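Local coordinates for protein glutamyl-tRNA(Gln) amidotransferase subunit B, mitochondrial (Saccharomyces cerevisiae, PDB 4N0H) that forms the B subunit of a mitochondrial amidotransferase assembly and carries a GatB/GatE-type catalytic domain, at residues C16-L30 with R164-F178. Residues are numbered along the deposited sequence; the frame is centred on the assembly and turned at random.
Sequences CGLEIHTQLNTKNKL and RSNVPLIELVTKPDF
Arg164 lays its CG and CD against the amide of Gln23, whose NE2 (3.5 Å from Arg164 CD) hydrogen-bonds to Asp143; the guanidinium, held by Thr144 through NE, stands nearly perpendicular to that amide. At the type II turn of 164-167, the extended Lys29 chain carries NZ to Ser165 O, 2.7 Å away, while Asp53 supplies a salt bridge to the same ammonium. Asn166 O then accepts from Leu30 N at 2.8 Å, and the N-H points almost straight at it (173°). Pro168 fits into the bend of 24-30: its CG meets Thr26 OG1 at 3.3 Å, and Leu24 and Leu30 pack on its CB.

From Leu169 the backbones pair antiparallel. Ile170 and Leu172 exchange paired backbone bonds with Thr22 and Ile20, and one water donates to both Ile170 O and Ile20 O. Glu171, its CG anti to the backbone N (chi1 178°), runs alongside His21 and sets that CG over one ring face, 3.9 Å from the centroid, a CH-pi contact. Thr174 replaces a backbone acceptor with OG1, which takes Leu18 N at 3.0 Å and itself donates to Lys175 O. Phe178 turns its ring edge to Cys16 O (3.2 Å from CD2), and Leu18 CD1 touches CZ. Asp177 and Phe178, both facing Cys16, form a classic beta bulge beyond an antiparallel ladder, which joins neighbouring central strands of the mixed sheet in the GatB/GatE domain.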
loop_
_atom_site.group_PDB
_atom_site.type_symbol
_atom_site.label_atom_id
_atom_site.label_comp_id
_atom_site.label_asym_id
_atom_site.label_seq_id
_atom_site.Cartn_x
_atom_site.Cartn_y
_atom_site.Cartn_z
ATOM N N CYS B 16 31.045 9.440 22.379
ATOM C CA CYS B 16 30.798 9.690 20.963
ATOM C C CYS B 16 30.378 8.442 20.180
ATOM O O CYS B 16 30.895 7.347 20.400
ATOM C CB CYS B 16 32.033 10.328 20.323
ATOM S SG CYS B 16 31.934 10.531 18.537
ATOM N N GLY B 17 29.435 8.624 19.262
ATOM C CA GLY B 17 28.976 7.545 18.409
ATOM C C GLY B 17 28.908 7.990 16.962
ATOM O O GLY B 17 28.824 9.183 16.678
ATOM N N LEU B 18 28.946 7.031 16.044
ATOM C CA LEU B 18 28.917 7.345 14.620
ATOM C C LEU B 18 27.721 6.710 13.921
ATOM O O LEU B 18 27.297 5.608 14.271
ATOM C CB LEU B 18 30.211 6.882 13.942
ATOM C CG LEU B 18 31.515 7.512 14.429
ATOM C CD1 LEU B 18 32.705 6.846 13.760
ATOM C CD2 LEU B 18 31.517 9.006 14.158
ATOM N N GLU B 19 27.185 7.420 12.932
ATOM C CA GLU B 19 26.174 6.864 12.042
ATOM C C GLU B 19 26.705 6.939 10.619
ATOM O O GLU B 19 26.863 8.028 10.061
ATOM C CB GLU B 19 24.863 7.633 12.168
ATOM C CG GLU B 19 24.254 7.561 13.555
ATOM C CD GLU B 19 23.070 8.490 13.721
ATOM O OE1 GLU B 19 22.632 9.090 12.713
ATOM O OE2 GLU B 19 22.577 8.620 14.862
ATOM N N ILE B 20 27.002 5.779 10.041
ATOM C CA ILE B 20 27.666 5.725 8.745
ATOM C C ILE B 20 26.791 5.137 7.645
ATOM O O ILE B 20 26.416 3.965 7.688
ATOM C CB ILE B 20 28.987 4.937 8.813
ATOM C CG1 ILE B 20 29.911 5.535 9.877
ATOM C CG2 ILE B 20 29.669 4.939 7.454
ATOM C CD1 ILE B 20 31.246 4.823 10.007
ATOM N N HIS B 21 26.473 5.964 6.656
ATOM C CA HIS B 21 25.717 5.511 5.503
ATOM C C HIS B 21 26.681 5.123 4.401
ATOM O O HIS B 21 27.629 5.849 4.102
ATOM C CB HIS B 21 24.753 6.594 5.021
ATOM C CG HIS B 21 23.626 6.856 5.967
ATOM N ND1 HIS B 21 23.784 7.567 7.136
ATOM C CD2 HIS B 21 22.322 6.495 5.919
ATOM C CE1 HIS B 21 22.626 7.636 7.767
ATOM N NE2 HIS B 21 21.723 6.993 7.051
ATOM N N THR B 22 26.437 3.966 3.803
ATOM C CA THR B 22 27.335 3.429 2.797
ATOM C C THR B 22 26.565 2.947 1.570
ATOM O O THR B 22 25.690 2.091 1.673
ATOM C CB THR B 22 28.171 2.276 3.384
ATOM O OG1 THR B 22 29.254 2.814 4.154
ATOM C CG2 THR B 22 28.734 1.415 2.287
ATOM N N GLN B 23 26.892 3.512 0.411
ATOM C CA GLN B 23 26.294 3.080 -0.844
ATOM C C GLN B 23 26.826 1.710 -1.226
ATOM O O GLN B 23 28.036 1.516 -1.321
ATOM C CB GLN B 23 26.602 4.072 -1.970
ATOM C CG GLN B 23 25.809 5.362 -1.915
ATOM C CD GLN B 23 25.961 6.202 -3.172
ATOM O OE1 GLN B 23 27.020 6.214 -3.803
ATOM N NE2 GLN B 23 24.897 6.906 -3.544
ATOM N N LEU B 24 25.921 0.762 -1.443
ATOM C CA LEU B 24 26.307 -0.569 -1.898
ATOM C C LEU B 24 26.588 -0.565 -3.396
ATOM O O LEU B 24 25.913 0.125 -4.159
ATOM C CB LEU B 24 25.216 -1.591 -1.569
ATOM C CG LEU B 24 24.897 -1.787 -0.084
ATOM C CD1 LEU B 24 23.969 -2.975 0.108
ATOM C CD2 LEU B 24 26.173 -1.957 0.731
ATOM N N ASN B 25 27.589 -1.327 -3.820
ATOM C CA ASN B 25 27.862 -1.447 -5.247
ATOM C C ASN B 25 27.264 -2.715 -5.852
ATOM O O ASN B 25 27.944 -3.486 -6.526
ATOM C CB ASN B 25 29.360 -1.309 -5.563
ATOM C CG ASN B 25 30.230 -2.190 -4.694
ATOM O OD1 ASN B 25 31.354 -1.820 -4.346
ATOM N ND2 ASN B 25 29.720 -3.362 -4.332
ATOM N N THR B 26 25.982 -2.928 -5.588
ATOM C CA THR B 26 25.218 -3.932 -6.306
ATOM C C THR B 26 25.103 -3.456 -7.746
ATOM O O THR B 26 25.202 -2.257 -8.019
ATOM C CB THR B 26 23.808 -4.084 -5.716
ATOM O OG1 THR B 26 23.168 -2.805 -5.699
ATOM C CG2 THR B 26 23.882 -4.621 -4.292
ATOM N N LYS B 27 24.900 -4.387 -8.671
ATOM C CA LYS B 27 24.766 -4.025 -10.076
ATOM C C LYS B 27 23.554 -3.120 -10.302
ATOM O O LYS B 27 23.628 -2.131 -11.033
ATOM C CB LYS B 27 24.660 -5.276 -10.947
ATOM C CG LYS B 27 24.613 -4.985 -12.438
ATOM C CD LYS B 27 24.592 -6.274 -13.239
ATOM C CE LYS B 27 23.465 -7.187 -12.781
ATOM N NZ LYS B 27 23.486 -8.502 -13.485
ATOM N N ASN B 28 22.443 -3.462 -9.662
ATOM C CA ASN B 28 21.206 -2.712 -9.825
ATOM C C ASN B 28 20.722 -2.130 -8.503
ATOM O O ASN B 28 21.352 -2.340 -7.471
ATOM C CB ASN B 28 20.142 -3.593 -10.484
ATOM C CG ASN B 28 20.567 -4.059 -11.867
ATOM O OD1 ASN B 28 21.259 -3.336 -12.590
ATOM N ND2 ASN B 28 20.173 -5.272 -12.236
ATOM N N LYS B 29 19.617 -1.392 -8.543
ATOM C CA LYS B 29 19.151 -0.644 -7.380
ATOM C C LYS B 29 18.423 -1.514 -6.359
ATOM O O LYS B 29 18.316 -2.720 -6.531
ATOM C CB LYS B 29 18.266 0.516 -7.812
ATOM C CG LYS B 29 18.992 1.575 -8.629
ATOM C CD LYS B 29 18.089 2.790 -8.797
ATOM C CE LYS B 29 18.661 3.798 -9.771
ATOM N NZ LYS B 29 17.772 4.995 -9.819
ATOM N N LEU B 30 17.926 -0.884 -5.299
ATOM C CA LEU B 30 17.383 -1.607 -4.143
ATOM C C LEU B 30 15.992 -2.230 -4.369
ATOM O O LEU B 30 15.789 -3.422 -4.125
ATOM C CB LEU B 30 17.360 -0.693 -2.913
ATOM C CG LEU B 30 16.935 -1.347 -1.599
ATOM C CD1 LEU B 30 17.789 -2.581 -1.329
ATOM C CD2 LEU B 30 17.040 -0.366 -0.436
ATOM N N ARG B 164 20.196 8.609 -8.653
ATOM C CA ARG B 164 20.676 8.077 -7.381
ATOM C C ARG B 164 19.528 7.626 -6.473
ATOM O O ARG B 164 19.748 6.948 -5.475
ATOM C CB ARG B 164 21.548 9.109 -6.661
ATOM C CG ARG B 164 22.355 8.542 -5.502
ATOM C CD ARG B 164 23.031 9.644 -4.699
ATOM N NE ARG B 164 22.075 10.392 -3.884
ATOM C CZ ARG B 164 22.385 11.485 -3.194
ATOM N NH1 ARG B 164 21.459 12.104 -2.473
ATOM N NH2 ARG B 164 23.625 11.962 -3.227
ATOM N N SER B 165 18.303 8.005 -6.819
ATOM C CA SER B 165 17.151 7.586 -6.033
ATOM C C SER B 165 17.021 6.075 -6.126
ATOM O O SER B 165 17.172 5.510 -7.207
ATOM C CB SER B 165 15.877 8.257 -6.535
ATOM O OG SER B 165 14.806 8.031 -5.634
ATOM N N ASN B 166 16.782 5.436 -4.982
ATOM C CA ASN B 166 16.575 3.989 -4.903
ATOM C C ASN B 166 17.875 3.167 -4.972
ATOM O O ASN B 166 17.845 1.940 -5.049
ATOM C CB ASN B 166 15.544 3.535 -5.949
ATOM C CG ASN B 166 15.056 2.129 -5.720
ATOM O OD1 ASN B 166 14.918 1.683 -4.581
ATOM N ND2 ASN B 166 14.794 1.418 -6.804
ATOM N N VAL B 167 19.017 3.849 -4.930
ATOM C CA VAL B 167 20.310 3.180 -4.768
ATOM C C VAL B 167 20.368 2.566 -3.361
ATOM O O VAL B 167 19.920 3.190 -2.402
ATOM C CB VAL B 167 21.475 4.179 -4.986
ATOM C CG1 VAL B 167 22.802 3.653 -4.417
ATOM C CG2 VAL B 167 21.607 4.527 -6.474
ATOM N N PRO B 168 20.902 1.337 -3.232
ATOM C CA PRO B 168 20.910 0.705 -1.908
ATOM C C PRO B 168 21.953 1.307 -0.970
ATOM O O PRO B 168 23.080 1.576 -1.384
ATOM C CB PRO B 168 21.280 -0.759 -2.203
ATOM C CG PRO B 168 21.288 -0.898 -3.694
ATOM C CD PRO B 168 21.491 0.467 -4.261
ATOM N N LEU B 169 21.559 1.515 0.282
ATOM C CA LEU B 169 22.464 1.965 1.329
ATOM C C LEU B 169 22.424 0.974 2.482
ATOM O O LEU B 169 21.410 0.307 2.702
ATOM C CB LEU B 169 22.036 3.336 1.867
ATOM C CG LEU B 169 21.905 4.513 0.901
ATOM C CD1 LEU B 169 21.321 5.732 1.608
ATOM C CD2 LEU B 169 23.258 4.836 0.332
ATOM N N ILE B 170 23.527 0.875 3.213
ATOM C CA ILE B 170 23.491 0.274 4.538
ATOM C C ILE B 170 23.880 1.332 5.562
ATOM O O ILE B 170 24.909 1.995 5.424
ATOM C CB ILE B 170 24.420 -0.941 4.664
ATOM C CG1 ILE B 170 23.870 -2.116 3.859
ATOM C CG2 ILE B 170 24.563 -1.346 6.119
ATOM C CD1 ILE B 170 24.622 -3.415 4.093
ATOM N N GLU B 171 23.039 1.514 6.572
ATOM C CA GLU B 171 23.372 2.415 7.661
ATOM C C GLU B 171 23.890 1.604 8.835
ATOM O O GLU B 171 23.222 0.684 9.309
ATOM C CB GLU B 171 22.163 3.244 8.096
ATOM C CG GLU B 171 22.467 4.175 9.264
ATOM C CD GLU B 171 21.240 4.900 9.792
ATOM O OE1 GLU B 171 21.312 5.452 10.910
ATOM O OE2 GLU B 171 20.207 4.926 9.091
ATOM N N LEU B 172 25.086 1.948 9.297
ATOM C CA LEU B 172 25.667 1.311 10.469
ATOM C C LEU B 172 25.684 2.295 11.629
ATOM O O LEU B 172 26.217 3.397 11.512
ATOM C CB LEU B 172 27.081 0.813 10.159
ATOM C CG LEU B 172 27.874 0.159 11.294
ATOM C CD1 LEU B 172 28.644 -1.035 10.776
ATOM C CD2 LEU B 172 28.820 1.158 11.946
ATOM N N VAL B 173 25.087 1.901 12.746
ATOM C CA VAL B 173 25.098 2.739 13.936
ATOM C C VAL B 173 25.922 2.081 15.042
ATOM O O VAL B 173 25.637 0.954 15.462
ATOM C CB VAL B 173 23.674 3.011 14.445
ATOM C CG1 VAL B 173 23.698 4.047 15.563
ATOM C CG2 VAL B 173 22.790 3.480 13.306
ATOM N N THR B 174 26.955 2.779 15.504
ATOM C CA THR B 174 27.772 2.277 16.599
ATOM C C THR B 174 27.164 2.690 17.931
ATOM O O THR B 174 26.334 3.595 17.992
ATOM C CB THR B 174 29.210 2.830 16.542
ATOM O OG1 THR B 174 29.218 4.186 17.001
ATOM C CG2 THR B 174 29.759 2.771 15.129
ATOM N N LYS B 175 27.578 2.017 18.998
ATOM C CA LYS B 175 27.266 2.467 20.344
ATOM C C LYS B 175 28.173 3.658 20.646
ATOM O O LYS B 175 29.180 3.852 19.967
ATOM C CB LYS B 175 27.484 1.326 21.339
ATOM C CG LYS B 175 26.375 0.285 21.299
ATOM C CD LYS B 175 26.916 -1.130 21.388
ATOM C CE LYS B 175 25.802 -2.152 21.201
ATOM N NZ LYS B 175 26.324 -3.546 21.132
ATOM N N PRO B 176 27.816 4.476 21.651
ATOM C CA PRO B 176 28.648 5.643 21.974
ATOM C C PRO B 176 29.970 5.260 22.644
ATOM O O PRO B 176 30.262 5.750 23.734
ATOM C CB PRO B 176 27.778 6.433 22.962
ATOM C CG PRO B 176 26.392 5.900 22.788
ATOM C CD PRO B 176 26.562 4.465 22.423
ATOM N N ASP B 177 30.761 4.413 21.991
ATOM C CA ASP B 177 31.967 3.861 22.602
ATOM C C ASP B 177 33.229 4.686 22.361
ATOM O O ASP B 177 34.286 4.377 22.908
ATOM C CB ASP B 177 32.191 2.422 22.133
ATOM C CG ASP B 177 31.289 1.430 22.841
ATOM O OD1 ASP B 177 30.463 1.866 23.672
ATOM O OD2 ASP B 177 31.400 0.217 22.561
ATOM N N PHE B 178 33.127 5.731 21.547
ATOM C CA PHE B 178 34.289 6.556 21.238
ATOM C C PHE B 178 34.594 7.560 22.342
ATOM O O PHE B 178 33.742 8.366 22.713
ATOM C CB PHE B 178 34.103 7.283 19.906
ATOM C CG PHE B 178 34.039 6.366 18.722
ATOM C CD1 PHE B 178 35.199 5.941 18.099
ATOM C CD2 PHE B 178 32.820 5.929 18.232
ATOM C CE1 PHE B 178 35.146 5.096 17.011
ATOM C CE2 PHE B 178 32.759 5.084 17.142
ATOM C CZ PHE B 178 33.925 4.669 16.528
HETATM O O HOH W 1 27.455 1.845 6.567
#